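Local coordinates for CRISPR-associated protein,CRISPR-associated endonuclease Cas9 (Corynebacterium diphtheriae, PDB 6JOO) that cleaves, as the complete natural protein, double-stranded target DNA under RNA guidance, using magnesium and two nuclease domains, one RuvC-like and one HNH, at residues G491-V496 against H529-R534; A108-S113 against R218-G223. All coordinates share one frame; numbering follows the deposited sequence.

Contact 1 (G491-V496 against H529-R534); sequences GAPERV and HGTTVR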
# COMPACT_ATOMS: atom_id res chain seq x y z
N GLY A 491 -4.19 -26.88 24.54
CA GLY A 491 -3.13 -27.64 23.90
C GLY A 491 -3.28 -27.68 22.39
O GLY A 491 -4.09 -26.98 21.78
N ALA A 492 -2.47 -28.54 21.78
CA ALA A 492 -2.54 -28.74 20.35
C ALA A 492 -3.83 -29.48 19.99
O ALA A 492 -4.38 -30.22 20.81
CB ALA A 492 -1.32 -29.52 19.87
N PRO A 493 -4.32 -29.29 18.77
CA PRO A 493 -5.49 -30.04 18.30
C PRO A 493 -5.09 -31.35 17.64
O PRO A 493 -3.92 -31.61 17.36
CB PRO A 493 -6.10 -29.07 17.28
CG PRO A 493 -4.89 -28.41 16.67
CD PRO A 493 -3.91 -28.26 17.81
N GLU A 494 -6.10 -32.20 17.42
CA GLU A 494 -5.90 -33.48 16.76
C GLU A 494 -5.91 -33.35 15.24
O GLU A 494 -5.10 -33.98 14.56
CB GLU A 494 -6.98 -34.48 17.21
CG GLU A 494 -7.42 -34.30 18.67
CD GLU A 494 -6.27 -34.32 19.67
OE1 GLU A 494 -5.32 -35.11 19.46
OE2 GLU A 494 -6.31 -33.55 20.65
N ARG A 495 -6.79 -32.51 14.70
CA ARG A 495 -6.90 -32.30 13.26
C ARG A 495 -7.18 -30.83 12.97
O ARG A 495 -7.96 -30.19 13.67
CB ARG A 495 -8.02 -33.16 12.65
CG ARG A 495 -7.91 -34.66 12.92
CD ARG A 495 -8.92 -35.43 12.08
NE ARG A 495 -8.44 -35.68 10.73
CZ ARG A 495 -9.23 -35.85 9.67
NH1 ARG A 495 -10.54 -35.79 9.81
NH2 ARG A 495 -8.70 -36.07 8.48
N VAL A 496 -6.53 -30.32 11.93
CA VAL A 496 -6.82 -29.00 11.38
C VAL A 496 -7.19 -29.20 9.91
O VAL A 496 -6.36 -29.67 9.12
CB VAL A 496 -5.62 -28.05 11.52
CG1 VAL A 496 -5.84 -26.80 10.67
CG2 VAL A 496 -5.41 -27.68 12.98
N HIS A 529 3.63 -32.47 17.50
CA HIS A 529 2.50 -33.05 18.21
C HIS A 529 1.72 -34.04 17.35
O HIS A 529 0.69 -34.57 17.81
CB HIS A 529 1.56 -31.95 18.71
CG HIS A 529 2.26 -30.87 19.50
ND1 HIS A 529 3.17 -30.01 18.93
CD2 HIS A 529 2.17 -30.52 20.80
CE1 HIS A 529 3.62 -29.17 19.85
NE2 HIS A 529 3.02 -29.46 20.99
N GLY A 530 2.17 -34.31 16.13
CA GLY A 530 1.51 -35.27 15.26
C GLY A 530 0.06 -34.91 14.97
O GLY A 530 -0.85 -35.66 15.33
N THR A 531 -0.15 -33.78 14.31
CA THR A 531 -1.48 -33.31 13.96
C THR A 531 -1.65 -33.38 12.45
O THR A 531 -0.77 -32.94 11.70
CB THR A 531 -1.70 -31.87 14.45
OG1 THR A 531 -1.55 -31.83 15.87
CG2 THR A 531 -3.10 -31.39 14.07
N THR A 532 -2.76 -33.96 12.01
CA THR A 532 -3.05 -34.06 10.59
C THR A 532 -3.62 -32.74 10.08
O THR A 532 -4.48 -32.13 10.73
CB THR A 532 -4.03 -35.20 10.32
OG1 THR A 532 -3.74 -36.29 11.21
CG2 THR A 532 -3.90 -35.69 8.89
N VAL A 533 -3.13 -32.29 8.93
CA VAL A 533 -3.60 -31.07 8.29
C VAL A 533 -4.02 -31.41 6.87
O VAL A 533 -3.28 -32.08 6.15
CB VAL A 533 -2.52 -29.97 8.29
CG1 VAL A 533 -3.13 -28.63 7.90
CG2 VAL A 533 -1.85 -29.87 9.66
N ARG A 534 -5.20 -30.94 6.46
CA ARG A 534 -5.74 -31.26 5.15
C ARG A 534 -6.41 -30.04 4.55
O ARG A 534 -6.99 -29.21 5.26
CB ARG A 534 -6.75 -32.42 5.23
CG ARG A 534 -6.13 -33.79 5.42
CD ARG A 534 -5.17 -34.11 4.28
NE ARG A 534 -4.90 -35.54 4.18
CZ ARG A 534 -3.93 -36.17 4.82
NH1 ARG A 534 -3.11 -35.50 5.62
NH2 ARG A 534 -3.77 -37.48 4.66

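Contact 2 (A108-S113 against R218-G223); sequences AELAAS and RMQEIG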
# COMPACT_ATOMS: atom_id res chain seq x y z
N ALA A 108 15.10 29.42 -28.87
CA ALA A 108 15.08 29.49 -30.33
C ALA A 108 16.19 30.38 -30.87
O ALA A 108 16.72 30.11 -31.95
CB ALA A 108 13.72 29.98 -30.82
N GLU A 109 16.54 31.44 -30.14
CA GLU A 109 17.59 32.35 -30.60
C GLU A 109 18.96 31.69 -30.51
O GLU A 109 19.80 31.86 -31.41
CB GLU A 109 17.55 33.64 -29.79
CG GLU A 109 18.65 34.63 -30.13
CD GLU A 109 18.85 35.67 -29.05
OE1 GLU A 109 18.43 35.42 -27.90
OE2 GLU A 109 19.43 36.74 -29.34
N LEU A 110 19.21 30.93 -29.44
CA LEU A 110 20.49 30.26 -29.26
C LEU A 110 20.73 29.16 -30.28
O LEU A 110 21.89 28.83 -30.56
CB LEU A 110 20.57 29.68 -27.84
CG LEU A 110 20.82 30.68 -26.71
CD1 LEU A 110 20.65 30.01 -25.36
CD2 LEU A 110 22.21 31.26 -26.84
N ALA A 111 19.67 28.58 -30.84
CA ALA A 111 19.80 27.49 -31.80
C ALA A 111 19.89 27.98 -33.24
O ALA A 111 19.81 27.16 -34.16
CB ALA A 111 18.63 26.52 -31.65
N ALA A 112 20.04 29.29 -33.45
CA ALA A 112 20.06 29.86 -34.80
C ALA A 112 21.38 30.55 -35.12
O ALA A 112 21.99 30.24 -36.16
CB ALA A 112 18.90 30.84 -34.97
N SER A 113 21.84 31.47 -34.28
CA SER A 113 23.02 32.25 -34.58
C SER A 113 23.88 32.42 -33.33
O SER A 113 23.42 32.22 -32.20
CB SER A 113 22.65 33.63 -35.14
OG SER A 113 21.87 34.37 -34.21
N ARG A 218 26.51 23.83 -30.82
CA ARG A 218 27.22 24.04 -32.08
C ARG A 218 27.20 25.51 -32.49
O ARG A 218 28.17 26.01 -33.06
CB ARG A 218 26.62 23.16 -33.17
CG ARG A 218 27.38 23.22 -34.49
CD ARG A 218 26.74 22.32 -35.54
NE ARG A 218 25.43 22.79 -35.95
CZ ARG A 218 25.23 23.66 -36.94
NH1 ARG A 218 26.26 24.15 -37.62
NH2 ARG A 218 23.99 24.03 -37.25
N MSE A 219 26.10 26.20 -32.20
CA MSE A 219 25.96 27.60 -32.59
C MSE A 219 26.79 28.53 -31.71
O MSE A 219 27.20 29.59 -32.15
CB MSE A 219 24.49 28.02 -32.53
CG MSE A 219 23.61 27.38 -33.59
SE MSE A 219 24.12 27.87 -35.40
CE MSE A 219 22.68 26.98 -36.37
N GLN A 220 27.03 28.12 -30.47
CA GLN A 220 27.76 28.94 -29.51
C GLN A 220 29.20 28.48 -29.33
O GLN A 220 29.85 28.88 -28.36
CB GLN A 220 27.03 28.95 -28.17
CG GLN A 220 25.58 29.38 -28.27
CD GLN A 220 25.41 30.78 -28.83
OE1 GLN A 220 26.27 31.64 -28.65
NE2 GLN A 220 24.30 31.01 -29.52
N GLU A 221 29.71 27.65 -30.24
CA GLU A 221 31.09 27.18 -30.19
C GLU A 221 31.39 26.47 -28.87
O GLU A 221 32.32 26.80 -28.14
CB GLU A 221 32.07 28.33 -30.44
N ILE A 222 30.55 25.48 -28.58
CA ILE A 222 30.68 24.66 -27.37
C ILE A 222 31.02 23.25 -27.82
O ILE A 222 30.19 22.56 -28.43
CB ILE A 222 29.39 24.68 -26.53
CG1 ILE A 222 29.05 26.12 -26.13
CG2 ILE A 222 29.55 23.80 -25.30
CD1 ILE A 222 30.10 26.77 -25.27
N GLY A 223 32.24 22.81 -27.51
CA GLY A 223 32.69 21.50 -27.91
C GLY A 223 32.02 20.39 -27.11
O GLY A 223 31.24 20.62 -26.19

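Contact 1 (G491-V496 against H529-R534)
Thr531 and Pro493 meet through a side chain and a backbone group: Thr531 OG1 donates to Pro493 O at 2.8 Å, tilted 20° from the carbonyl plane. With chi1 at -59°, OG1 sits beside the Thr531 backbone N, while the methyl CG2 faces the next carbonyl, 3.3 Å from Glu494 O. Beyond this polar start the two segments become parallel strands, pairing Arg495 with Thr532 and Val496 with Val533. Val496 N donates almost straight (173°) to Thr532 O at 3.0 Å, and Arg534 N reaches Val496 O at 3.2 Å, so the two bonds of Val496 flank Val533. The bond from Thr532 N to Glu494 O is weak at 3.5 Å. On the face carrying Arg495 and Thr532, Thr532 CB lies at the guanidinium edge, near its plane, 4.5 Å from Arg495 NE. The other face holds Val496 CG1 and Val533 CG1, 4.3 Å apart. Before the strands pair, Ala492 CB touches the His529 ring obliquely, 3.7 Å from His529 CD2. Farther out, Arg495 NH1 makes a weak bond to Thr580 O. The strands come from different parts of the engineered fusion, joined by a glycine-serine linker; their pairing is consistent with the RNase H-like sheet of the RuvC domain. Within this chain 532-536 is an edge strand, beside 495-499 and then 6-12, whose Tyr6 and Val8 pack on Pro493. Helix 512-525 covers Val533 through Arg519, Val522 and Ala523.

Contact 2 (A108-S113 against R218-G223)
Leu110 meets Met219 and Gln220 through its carbonyl O, and Gln220 also through CD2. Leu110 O lies 3.4 Å from Met219 CB and receives a weak hydrogen bond from Gln220 NE2, 3.4 Å long with an N-H...O angle of 163°. The branch CD2 of Leu110 comes 3.4 Å from Gln220 NE2, where the two side chains cross at about a right angle. Ala111 turns its CB away and presents its carbonyl instead: Ala111 O is 3.6 Å from CE of Met219, a selenomethionine. Ala112 does likewise, its O lying 3.3 Å from Met219 SE. The bend of Met219 at chi2 (-63°) places SE beside Ala112 O, and CE goes on to Ala111 O. At Ser113 the side chain again points away, but Ser113 O takes a second weak bond from Gln220 NE2, 3.1 Å long and bent to 122° at the hydrogen. The same amide accepts from Ile115 N through Gln220 OE1. Leu110 also packs on Ile216 of helix 206-219 and on Leu125 and Ala128 of helix 118-134. Both segments precede the linker of the fusion, in the helical region that follows helix 56-86, consistent with the recognition lobe of Cas9. Carbonyl O atoms of Leu110, Ala111, Ala112 and Ser113 thus face the Met219 and Gln220 side chains, Leu110 CD2 adds an apolar touch, and the two weak bonds from NE2 suggest a modest polar grip on a buried amide.

Contacts 1 and 2 lie on opposite sides of the chain's centre, with their own centres about 80 Å apart and nearest atoms about 69 Å apart. Along the sequence they follow in series: contact 2 closes before contact 1 opens. Contact 1 is centred about 35 Å from the centre of the chain and contact 2 about 48 Å from it. Each comes within about 12 Å of the bound nucleic acid at its nearest atom. Contact 1 pairs strands of the discontinuous RuvC-like nuclease domain across the unmodelled stretch 501-509 of this engineered fusion; contact 2 joins the segments on helices 102-110 and 206-219. The zinc-binding residues His712 and His719 belong to neither.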